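Fructosyl amine: oxygen oxidoreductase (Aspergillus fumigatus, PDB 3DJE) is an FAD-dependent amadoriase that oxidatively deglycates fructosyl amino acids, here bound to a thioether analogue of its substrate. Local coordinates at residues A[307-310]-A[311-314]; A[410-413]-A[414-418]. All coordinates share one frame; numbering follows the deposited sequence.

Contact 1: residues A[307-310]-A[311-314]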
loop_
_atom_site.group_PDB
_atom_site.type_symbol
_atom_site.label_atom_id
_atom_site.label_comp_id
_atom_site.label_asym_id
_atom_site.label_seq_id
_atom_site.Cartn_x
_atom_site.Cartn_y
_atom_site.Cartn_z
ATOM N N LYS A 307 -0.211 -14.317 -16.630
ATOM C CA LYS A 307 -0.945 -15.576 -16.587
ATOM C C LYS A 307 -0.517 -16.461 -15.416
ATOM O O LYS A 307 -1.353 -17.143 -14.829
ATOM C CB LYS A 307 -0.845 -16.318 -17.926
ATOM C CG LYS A 307 -1.692 -15.683 -19.029
ATOM C CD LYS A 307 -3.094 -16.279 -19.106
ATOM C CE LYS A 307 -3.124 -17.509 -20.016
ATOM N NZ LYS A 307 -4.506 -18.038 -20.235
ATOM N N GLU A 308 0.768 -16.429 -15.062
ATOM C CA GLU A 308 1.256 -17.208 -13.923
ATOM C C GLU A 308 0.576 -16.756 -12.622
ATOM O O GLU A 308 0.295 -17.585 -11.741
ATOM C CB GLU A 308 2.781 -17.156 -13.817
ATOM C CG GLU A 308 3.355 -15.764 -13.617
ATOM C CD GLU A 308 4.788 -15.773 -13.123
ATOM O OE1 GLU A 308 5.268 -16.842 -12.651
ATOM O OE2 GLU A 308 5.429 -14.704 -13.207
ATOM N N ALA A 309 0.288 -15.452 -12.530
ATOM C CA ALA A 309 -0.436 -14.895 -11.377
ATOM C C ALA A 309 -1.878 -15.379 -11.330
ATOM O O ALA A 309 -2.379 -15.754 -10.267
ATOM C CB ALA A 309 -0.363 -13.360 -11.369
ATOM N N GLU A 310 -2.547 -15.390 -12.482
ATOM C CA GLU A 310 -3.859 -16.018 -12.582
ATOM C C GLU A 310 -3.840 -17.464 -12.074
ATOM O O GLU A 310 -4.734 -17.874 -11.341
ATOM C CB GLU A 310 -4.382 -15.996 -14.012
ATOM C CG GLU A 310 -5.646 -16.825 -14.197
ATOM C CD GLU A 310 -6.264 -16.669 -15.580
ATOM O OE1 GLU A 310 -5.524 -16.343 -16.534
ATOM O OE2 GLU A 310 -7.489 -16.878 -15.718
ATOM N N THR A 311 -2.834 -18.237 -12.479
ATOM C CA THR A 311 -2.722 -19.635 -12.034
ATOM C C THR A 311 -2.622 -19.718 -10.505
ATOM O O THR A 311 -3.283 -20.549 -9.876
ATOM C CB THR A 311 -1.527 -20.328 -12.727
ATOM O OG1 THR A 311 -1.738 -20.256 -14.137
ATOM C CG2 THR A 311 -1.411 -21.792 -12.317
ATOM N N ARG A 312 -1.838 -18.820 -9.908
ATOM C CA ARG A 312 -1.698 -18.790 -8.454
ATOM C C ARG A 312 -3.000 -18.401 -7.759
ATOM O O ARG A 312 -3.337 -18.971 -6.730
ATOM C CB ARG A 312 -0.567 -17.859 -8.020
ATOM C CG ARG A 312 0.817 -18.316 -8.453
ATOM C CD ARG A 312 1.893 -17.442 -7.832
ATOM N NE ARG A 312 1.803 -16.046 -8.290
ATOM C CZ ARG A 312 2.572 -15.501 -9.230
ATOM N NH1 ARG A 312 3.516 -16.209 -9.846
ATOM N NH2 ARG A 312 2.394 -14.235 -9.559
ATOM N N VAL A 313 -3.733 -17.446 -8.340
ATOM C CA VAL A 313 -5.038 -17.038 -7.806
ATOM C C VAL A 313 -6.019 -18.208 -7.787
ATOM O O VAL A 313 -6.677 -18.449 -6.777
ATOM C CB VAL A 313 -5.651 -15.869 -8.626
ATOM C CG1 VAL A 313 -7.127 -15.658 -8.300
ATOM C CG2 VAL A 313 -4.860 -14.590 -8.406
ATOM N N ARG A 314 -6.110 -18.933 -8.901
ATOM C CA ARG A 314 -7.051 -20.051 -9.013
ATOM C C ARG A 314 -6.646 -21.215 -8.111
ATOM O O ARG A 314 -7.515 -21.920 -7.596
ATOM C CB ARG A 314 -7.236 -20.476 -10.474
ATOM C CG ARG A 314 -7.753 -19.330 -11.355
ATOM C CD ARG A 314 -8.264 -19.799 -12.695
ATOM N NE ARG A 314 -8.728 -18.685 -13.522
ATOM C CZ ARG A 314 -9.915 -18.091 -13.407
ATOM N NH1 ARG A 314 -10.225 -17.090 -14.223
ATOM N NH2 ARG A 314 -10.790 -18.482 -12.482
#

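Contact 2: residues A[410-413]-A[414-418]. With FSA (1-S-(carboxymethyl)-1-thio-beta-D-fructopyranose), chain D.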
loop_
_atom_site.group_PDB
_atom_site.type_symbol
_atom_site.label_atom_id
_atom_site.label_comp_id
_atom_site.label_asym_id
_atom_site.label_seq_id
_atom_site.Cartn_x
_atom_site.Cartn_y
_atom_site.Cartn_z
ATOM N N GLY A 410 11.108 -10.959 3.706
ATOM C CA GLY A 410 10.140 -11.590 4.593
ATOM C C GLY A 410 8.834 -11.996 3.941
ATOM O O GLY A 410 7.907 -12.423 4.635
ATOM N N ARG A 411 8.758 -11.884 2.617
ATOM C CA ARG A 411 7.578 -12.327 1.875
ATOM C C ARG A 411 7.759 -13.739 1.328
ATOM O O ARG A 411 8.886 -14.173 1.055
ATOM C CB ARG A 411 7.257 -11.373 0.721
ATOM C CG ARG A 411 6.985 -9.934 1.147
ATOM C CD ARG A 411 6.593 -9.128 -0.080
ATOM N NE ARG A 411 6.163 -7.760 0.231
ATOM C CZ ARG A 411 6.927 -6.675 0.108
ATOM N NH1 ARG A 411 8.197 -6.774 -0.298
ATOM N NH2 ARG A 411 6.425 -5.468 0.386
ATOM N N PHE A 412 6.635 -14.423 1.154
ATOM C CA PHE A 412 6.593 -15.799 0.671
ATOM C C PHE A 412 5.548 -15.957 -0.429
ATOM O O PHE A 412 4.833 -15.002 -0.765
ATOM C CB PHE A 412 6.290 -16.754 1.833
ATOM C CG PHE A 412 7.387 -16.809 2.846
ATOM C CD1 PHE A 412 8.481 -17.648 2.648
ATOM C CD2 PHE A 412 7.358 -15.989 3.972
ATOM C CE1 PHE A 412 9.525 -17.693 3.578
ATOM C CE2 PHE A 412 8.395 -16.024 4.905
ATOM C CZ PHE A 412 9.477 -16.877 4.708
ATOM N N GLY A 413 5.456 -17.160 -0.993
ATOM C CA GLY A 413 4.428 -17.461 -1.985
ATOM C C GLY A 413 4.956 -17.608 -3.404
ATOM O O GLY A 413 6.023 -17.079 -3.743
ATOM N N GLY A 414 4.198 -18.320 -4.239
ATOM C CA GLY A 414 4.599 -18.528 -5.631
ATOM C C GLY A 414 5.979 -19.164 -5.671
ATOM O O GLY A 414 6.239 -20.107 -4.920
ATOM N N PRO A 415 6.887 -18.624 -6.504
ATOM C CA PRO A 415 8.221 -19.221 -6.649
ATOM C C PRO A 415 9.171 -18.863 -5.518
ATOM O O PRO A 415 10.336 -19.274 -5.539
ATOM C CB PRO A 415 8.728 -18.611 -7.960
ATOM C CG PRO A 415 8.098 -17.268 -7.999
ATOM C CD PRO A 415 6.733 -17.424 -7.348
ATOM N N ASN A 416 8.694 -18.083 -4.546
ATOM C CA ASN A 416 9.525 -17.649 -3.423
ATOM C C ASN A 416 10.792 -16.929 -3.886
ATOM O O ASN A 416 11.880 -17.121 -3.330
ATOM C CB ASN A 416 9.837 -18.827 -2.490
ATOM C CG ASN A 416 8.643 -19.216 -1.638
ATOM O OD1 ASN A 416 8.031 -20.260 -1.846
ATOM N ND2 ASN A 416 8.299 -18.367 -0.686
ATOM N N ARG A 417 10.617 -16.131 -4.936
ATOM C CA ARG A 417 11.650 -15.297 -5.530
ATOM C C ARG A 417 11.002 -13.956 -5.828
ATOM O O ARG A 417 9.802 -13.899 -6.126
ATOM C CB ARG A 417 12.108 -15.852 -6.883
ATOM C CG ARG A 417 12.630 -17.254 -6.896
ATOM C CD ARG A 417 13.145 -17.568 -8.295
ATOM N NE ARG A 417 13.962 -18.780 -8.323
ATOM C CZ ARG A 417 15.253 -18.832 -8.003
ATOM N NH1 ARG A 417 15.900 -17.742 -7.606
ATOM N NH2 ARG A 417 15.901 -19.989 -8.067
ATOM N N VAL A 418 11.794 -12.891 -5.785
ATOM C CA VAL A 418 11.365 -11.624 -6.378
ATOM C C VAL A 418 11.448 -11.769 -7.904
ATOM O O VAL A 418 12.537 -11.968 -8.473
ATOM C CB VAL A 418 12.219 -10.432 -5.882
ATOM C CG1 VAL A 418 11.728 -9.105 -6.485
ATOM C CG2 VAL A 418 12.200 -10.349 -4.357
HETATM O OAB FSA D . -0.278 -4.633 5.540
HETATM C CAL FSA D . -1.089 -5.583 5.490
HETATM O OAA FSA D . -1.696 -5.997 6.511
HETATM C CAH FSA D . -1.362 -6.304 4.185
HETATM S SAK FSA D . -0.322 -5.745 2.874
HETATM C C1 FSA D . -0.935 -6.891 1.670
HETATM C C2 FSA D . 0.076 -7.084 0.530
HETATM O O2 FSA D . -0.594 -7.618 -0.624
HETATM C C3 FSA D . 1.201 -8.039 0.943
HETATM O O3 FSA D . 0.676 -9.357 1.162
HETATM C C4 FSA D . 2.345 -8.056 -0.076
HETATM O O4 FSA D . 3.448 -8.812 0.452
HETATM C C5 FSA D . 2.839 -6.643 -0.402
HETATM O O5 FSA D . 3.532 -6.071 0.710
HETATM C C6 FSA D . 1.656 -5.773 -0.801
HETATM O O6 FSA D . 0.667 -5.797 0.243
#

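Contact 1: residues A[307-310]-A[311-314]
E310 and R314 pair one turn apart at the start of helix 307-320, an i to i+4 salt bridge of the kind that runs along an alpha-helix. E310 OE2 takes hydrogen bonds from both R314 NE and R314 NH1, each 3.1 Å long, so the arginine grips a single oxygen side-on, with OE2 close to the guanidinium plane. The carboxylate plane is turned 47° from that of the guanidinium. E310 reaches this position with CG anti to the backbone N (chi1 171°) and its chain extended, while R314 runs straight from CG to NE beside it. R314 NH2 bonds to the carbonyl oxygens of A325 and R327, which helps to fix the rotation of the group.

A looser salt bridge joins E308 OE1 to R312 NH1 at 3.4 Å. Y284 OH bonds to both side chains of this pair, at E308 OE2 and R312 NH2, and R312 NE makes a salt bridge to D279 OD2 in strand 274-289. R312 bends at chi3 (-64°), folding its guanidinium back over the helix backbone, where A309 CA lies under one face. Close by, the methyl group A309 CB comes within 3.4 Å of R312 NH2.

Contact 2: residues A[410-413]-A[414-418]
G413 and G414 form the start of a type II' beta turn that ends at N416, closed by a hydrogen bond from N416 N to G413 O of 3.0 Å. The donor stands above the carbonyl plane, 41° out of it. G414, at the second position of the turn, has the positive phi (56°) this turn type requires, which suits glycine; P415 fills the third position. G413, which opens the turn, also has a positive phi, in an extended backbone.

N416 turns its side chain back toward the start of the turn, and its amide group lies at the edge of the F412 ring, the two planes 68° apart. The turn belongs to the loop between helix 397-400 and strand 419-420, and this loop lends R411 to the substrate-analogue pocket. Extended from CG to NE, R411 reaches the fructopyranose and gives hydrogen bonds from NE to FSA O4 (2.9 Å) and from NH2 to FSA O5 (3.0 Å), with a weak one from NE to O5. O4 lies in the guanidinium plane. On the side away from the sugar, R411 NH1 makes a salt bridge with D339 OD2.

In the fold
Contact 1 comes first along the chain, on helix 307-320, and contact 2 follows nearly a hundred residues later in the loop before strand 419-420. Their centres are 14 Å apart and the two meet directly: R312 CD packs against G414 CA at 3.7 Å. Both also border the large mixed sheet, through strands 232-242 and 274-289. The helix sets A309 and V313 against these strands, while the loop lays R411 and V418 on strand 232-242. The V313 side chain of contact 1 remains about 11 Å from FSA. One loop thus carries both R411, which reaches the sugar, and the 413-416 turn, where G414 meets R312 of the helix.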